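Local coordinates for protein ferredoxin component of carbazole 1,9a-dioxygenase (Nocardioides aromaticivorans, PDB 3GCE) that carries a Rieske-type [2Fe-2S] cluster and probably passes electrons to the terminal oxygenase that attacks carbazole, at residues Pro11-Val14 / Ala15-Asp18; Val37-Asp40 / Gly41-Val44. All coordinates share one frame; numbering follows the deposited sequence.

Interaction 1 (Pro11-Val14 / Ala15-Asp18); sequences PVRV and ATLD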
ATOM      1  N   PRO A  11     -13.180  -8.923   7.119  1.00 23.35           N
ATOM      2  CA  PRO A  11     -12.000  -8.362   6.477  1.00 21.19           C
ATOM      3  C   PRO A  11     -11.051  -9.481   6.013  1.00 19.62           C
ATOM      4  O   PRO A  11     -11.407 -10.662   6.101  1.00 17.74           O
ATOM      5  CB  PRO A  11     -11.369  -7.539   7.588  1.00 20.44           C
ATOM      6  CG  PRO A  11     -11.717  -8.256   8.820  1.00 22.65           C
ATOM      7  CD  PRO A  11     -13.066  -8.906   8.585  1.00 22.95           C
ATOM      8  N   VAL A  12      -9.876  -9.102   5.508  1.00 18.12           N
ATOM      9  CA  VAL A  12      -8.857 -10.063   5.114  1.00 17.76           C
ATOM     10  C   VAL A  12      -7.627  -9.894   6.025  1.00 17.47           C
ATOM     11  O   VAL A  12      -7.077  -8.792   6.117  1.00 17.53           O
ATOM     12  CB  VAL A  12      -8.484  -9.845   3.627  1.00 18.25           C
ATOM     13  CG1 VAL A  12      -7.347 -10.746   3.189  1.00 17.40           C
ATOM     14  CG2 VAL A  12      -9.760  -9.997   2.730  1.00 17.78           C
ATOM     15  N   ARG A  13      -7.203 -10.963   6.697  1.00 16.39           N
ATOM     16  CA  ARG A  13      -6.011 -10.898   7.544  1.00 15.86           C
ATOM     17  C   ARG A  13      -4.852 -11.168   6.605  1.00 16.02           C
ATOM     18  O   ARG A  13      -4.814 -12.229   5.968  1.00 15.97           O
ATOM     19  CB  ARG A  13      -5.963 -11.955   8.676  1.00 16.93           C
ATOM     20  CG  ARG A  13      -4.692 -11.704   9.566  1.00 17.62           C
ATOM     21  CD  ARG A  13      -3.841 -12.861  10.098  1.00 22.49           C
ATOM     22  NE  ARG A  13      -2.926 -13.384   9.115  1.00 25.54           N
ATOM     23  CZ  ARG A  13      -1.681 -13.838   9.320  1.00 20.51           C
ATOM     24  NH1 ARG A  13      -1.063 -13.818  10.495  1.00 21.61           N
ATOM     25  NH2 ARG A  13      -1.041 -14.282   8.282  1.00 21.99           N
ATOM     26  N   VAL A  14      -3.919 -10.228   6.516  1.00 15.53           N
ATOM     27  CA  VAL A  14      -2.809 -10.369   5.565  1.00 15.63           C
ATOM     28  C   VAL A  14      -1.525 -10.837   6.218  1.00 16.62           C
ATOM     29  O   VAL A  14      -0.724 -11.524   5.585  1.00 16.79           O
ATOM     30  CB  VAL A  14      -2.562  -9.063   4.769  1.00 15.57           C
ATOM     31  CG1 VAL A  14      -3.785  -8.769   3.879  1.00 14.64           C
ATOM     32  CG2 VAL A  14      -2.264  -7.890   5.703  1.00 13.95           C
ATOM     33  N   ALA A  15      -1.325 -10.451   7.473  1.00 16.35           N
ATOM     34  CA  ALA A  15      -0.089 -10.732   8.173  1.00 18.93           C
ATOM     35  C   ALA A  15      -0.188 -10.250   9.609  1.00 19.88           C
ATOM     36  O   ALA A  15      -1.134  -9.542   9.968  1.00 19.14           O
ATOM     37  CB  ALA A  15       1.091 -10.031   7.461  1.00 19.23           C
ATOM     38  N   THR A  16       0.793 -10.641  10.418  1.00 21.94           N
ATOM     39  CA  THR A  16       1.011 -10.094  11.745  1.00 24.28           C
ATOM     40  C   THR A  16       1.944  -8.882  11.608  1.00 25.38           C
ATOM     41  O   THR A  16       2.839  -8.873  10.748  1.00 25.57           O
ATOM     42  CB  THR A  16       1.675 -11.169  12.652  1.00 25.24           C
ATOM     43  OG1 THR A  16       0.980 -12.407  12.500  1.00 28.89           O
ATOM     44  CG2 THR A  16       1.609 -10.794  14.067  1.00 24.97           C
ATOM     45  N   LEU A  17       1.734  -7.858  12.436  1.00 26.37           N
ATOM     46  CA  LEU A  17       2.463  -6.604  12.326  1.00 28.18           C
ATOM     47  C   LEU A  17       3.978  -6.794  12.238  1.00 29.68           C
ATOM     48  O   LEU A  17       4.635  -6.170  11.396  1.00 29.56           O
ATOM     49  CB  LEU A  17       2.116  -5.657  13.480  1.00 28.11           C
ATOM     50  CG  LEU A  17       2.661  -4.232  13.433  1.00 28.02           C
ATOM     51  CD1 LEU A  17       1.962  -3.424  12.371  1.00 26.91           C
ATOM     52  CD2 LEU A  17       2.529  -3.553  14.788  1.00 28.56           C
ATOM     53  N   ASP A  18       4.539  -7.657  13.082  1.00 31.16           N
ATOM     54  CA  ASP A  18       5.999  -7.787  13.088  1.00 32.63           C
ATOM     55  C   ASP A  18       6.530  -8.766  12.049  1.00 32.40           C
ATOM     56  O   ASP A  18       7.746  -8.975  11.951  1.00 32.91           O
ATOM     57  CB  ASP A  18       6.532  -8.096  14.480  1.00 33.80           C
ATOM     58  CG  ASP A  18       5.710  -9.128  15.194  1.00 36.47           C
ATOM     59  OD1 ASP A  18       5.478 -10.214  14.605  1.00 39.36           O
ATOM     60  OD2 ASP A  18       5.295  -8.835  16.343  1.00 39.94           O
TER

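Interaction 2 (Val37-Asp40 / Gly41-Val44); sequences VVRD and GDSV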
ATOM      1  N   VAL A  37       0.768  -3.197   1.078  1.00 13.46           N
ATOM      2  CA  VAL A  37       0.707  -2.899   2.498  1.00 13.78           C
ATOM      3  C   VAL A  37       2.108  -2.501   2.947  1.00 13.90           C
ATOM      4  O   VAL A  37       3.081  -3.135   2.536  1.00 13.30           O
ATOM      5  CB  VAL A  37       0.115  -4.121   3.278  1.00 13.84           C
ATOM      6  CG1 VAL A  37       0.171  -3.926   4.780  1.00 14.02           C
ATOM      7  CG2 VAL A  37      -1.329  -4.317   2.853  1.00 12.44           C
ATOM      8  N   VAL A  38       2.204  -1.425   3.742  1.00 13.67           N
ATOM      9  CA  VAL A  38       3.473  -0.969   4.260  1.00 13.92           C
ATOM     10  C   VAL A  38       3.331  -0.416   5.681  1.00 15.47           C
ATOM     11  O   VAL A  38       2.375   0.295   5.995  1.00 14.96           O
ATOM     12  CB  VAL A  38       4.131   0.067   3.282  1.00 14.14           C
ATOM     13  CG1 VAL A  38       3.359   1.389   3.250  1.00 14.95           C
ATOM     14  CG2 VAL A  38       5.618   0.286   3.620  1.00 12.21           C
ATOM     15  N   ARG A  39       4.276  -0.790   6.541  1.00 16.80           N
ATOM     16  CA  ARG A  39       4.362  -0.291   7.913  1.00 18.99           C
ATOM     17  C   ARG A  39       5.270   0.936   7.946  1.00 19.46           C
ATOM     18  O   ARG A  39       6.323   0.965   7.295  1.00 19.32           O
ATOM     19  CB  ARG A  39       5.011  -1.329   8.824  1.00 18.05           C
ATOM     20  CG  ARG A  39       4.135  -2.420   9.390  1.00 22.25           C
ATOM     21  CD  ARG A  39       4.958  -3.272  10.408  1.00 21.15           C
ATOM     22  NE  ARG A  39       5.318  -2.545  11.635  1.00 25.33           N
ATOM     23  CZ  ARG A  39       6.110  -3.009  12.608  1.00 23.99           C
ATOM     24  NH1 ARG A  39       6.684  -4.206  12.525  1.00 22.05           N
ATOM     25  NH2 ARG A  39       6.336  -2.267  13.679  1.00 24.28           N
ATOM     26  N   ASP A  40       4.850   1.944   8.693  1.00 21.09           N
ATOM     27  CA  ASP A  40       5.714   3.039   9.089  1.00 22.85           C
ATOM     28  C   ASP A  40       5.511   3.220  10.599  1.00 23.14           C
ATOM     29  O   ASP A  40       4.379   3.417  11.056  1.00 22.70           O
ATOM     30  CB  ASP A  40       5.329   4.318   8.338  1.00 23.76           C
ATOM     31  CG  ASP A  40       6.251   5.499   8.676  1.00 26.65           C
ATOM     32  OD1 ASP A  40       7.466   5.419   8.385  1.00 28.87           O
ATOM     33  OD2 ASP A  40       5.750   6.497   9.241  1.00 29.13           O
ATOM     34  N   GLY A  41       6.588   3.134  11.384  1.00 23.62           N
ATOM     35  CA  GLY A  41       6.437   3.163  12.843  1.00 24.09           C
ATOM     36  C   GLY A  41       5.516   2.022  13.217  1.00 24.04           C
ATOM     37  O   GLY A  41       5.745   0.891  12.802  1.00 24.91           O
ATOM     38  N   ASP A  42       4.455   2.316  13.961  1.00 23.56           N
ATOM     39  CA  ASP A  42       3.442   1.308  14.247  1.00 23.94           C
ATOM     40  C   ASP A  42       2.201   1.453  13.362  1.00 22.60           C
ATOM     41  O   ASP A  42       1.209   0.724  13.542  1.00 22.68           O
ATOM     42  CB  ASP A  42       3.036   1.361  15.719  1.00 24.97           C
ATOM     43  CG  ASP A  42       4.135   0.852  16.633  1.00 27.91           C
ATOM     44  OD1 ASP A  42       4.620  -0.284  16.405  1.00 31.34           O
ATOM     45  OD2 ASP A  42       4.511   1.603  17.559  1.00 34.13           O
ATOM     46  N   SER A  43       2.250   2.382  12.412  1.00 20.16           N
ATOM     47  CA  SER A  43       1.105   2.566  11.516  1.00 18.53           C
ATOM     48  C   SER A  43       1.225   1.624  10.332  1.00 16.68           C
ATOM     49  O   SER A  43       2.330   1.254   9.937  1.00 16.02           O
ATOM     50  CB  SER A  43       1.022   3.999  11.042  1.00 18.51           C
ATOM     51  OG  SER A  43       0.883   4.866  12.142  1.00 20.52           O
ATOM     52  N   VAL A  44       0.082   1.210   9.797  1.00 15.38           N
ATOM     53  CA  VAL A  44       0.059   0.364   8.600  1.00 14.66           C
ATOM     54  C   VAL A  44      -0.830   1.080   7.588  1.00 13.79           C
ATOM     55  O   VAL A  44      -1.923   1.583   7.951  1.00 12.31           O
ATOM     56  CB  VAL A  44      -0.534  -1.032   8.904  1.00 14.93           C
ATOM     57  CG1 VAL A  44      -0.516  -1.927   7.658  1.00 15.14           C
ATOM     58  CG2 VAL A  44       0.233  -1.689  10.048  1.00 16.01           C
TER

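Interaction 1 (Pro11-Val14 / Ala15-Asp18)
The guanidinium of Arg-13 lies flat over the backbone of Ala-15, whose CA sits 3.6 Å above the plane of the group and over its centre. CG stands anti to the backbone N (chi1 -176°), and bends at chi2 and chi3 then fold the chain forward along the strand, so that CZ comes 3.7 Å from Ala-15 CA. Arginine has the length to reach this far. Beyond Ala-15, Arg-13 NH1 comes 3.2 Å from Thr-16 OG1 at an angle too poor for a hydrogen bond. The two polar ends instead share Glu-106 OE1, which forms a salt bridge with NH1 and a weak hydrogen bond with the threonine hydroxyl. Val-14 and Ala-15 meet more loosely, CG2 to CB at 4.4 Å, and both touch Phe-28 of strand 26-30. Small alanine suits this buried side, where it packs on Phe-28 and Leu-20. The backbones of Val-14 and Ala-15 both pair with Ile-107, and Val-14 is nearly helical (phi -101°, psi -32°) before an extended Ala-15. Strand 12-16, an outer strand of its antiparallel sheet, thus resembles a classic beta bulge here, though the buried Ala-15 N lacks the usual bond.

Interaction 2 (Val37-Asp40 / Gly41-Val44)
A beta hairpin joins strands 33-40 and 43-48 through a type II' turn from Asp-40 to Ser-43. Gly-41 fills the turn position with positive phi (58°), where a CB would clash with Asp-40 O. Asp-40 and Ser-43 form the last hydrogen-bonded pair, Asp-40 N to Ser-43 O at 2.9 Å and Ser-43 N to Asp-40 O at 2.7 Å. Arg-39 faces Val-44 in a non-hydrogen-bonded pair, its CG 4.0 Å from Val-44 CG2. The other branch of this valine, CG1, meets Val-37 CG1 at 3.6 Å, two strand-favouring beta-branched residues packed across the hairpin beside the arginine's aliphatic part. Bent at chi3 (68°), the arginine reaches over the turn, where NH2 hydrogen-bonds weakly to Gly-41 O, at the edge of the guanidinium, and makes a long salt bridge to Asp-42 OD1, 3.8 Å away; the two side chains point the same way, side by side, their planes 11° apart. NH1 bonds more firmly to Leu-20 O. A leucine here would probably keep some contact with Val-44 but take this charge from Asp-42 and this donor from Gly-41 O and Leu-20 O. Backbone bonds and glycine mainly define the turn; the arginine, besides bonding carbonyls, probably eases the charge of Asp-42.

In the fold
From the N terminus, the chain first passes through interaction 1, which closes no loop but marks an irregularity within strand 12-16. The 3-10 segment that begins at Leu-17 then leads out of that strand. After strand 26-30 the chain enters strand 33-40 and reaches interaction 2, where it reverses in a hairpin. The two contacts follow in series, neither nested nor crossed, with centres about 12 Å apart. They meet at Leu-17, whose O takes a weak hydrogen bond from Arg-39 NH1 and whose CD1 lies 3.4 Å from Val-44 CG2. That junction ties the sheet of strands 12-16, 106-109 and 100-103 to the sheet of 26-30, 33-40 and 43-48, away from the cluster site.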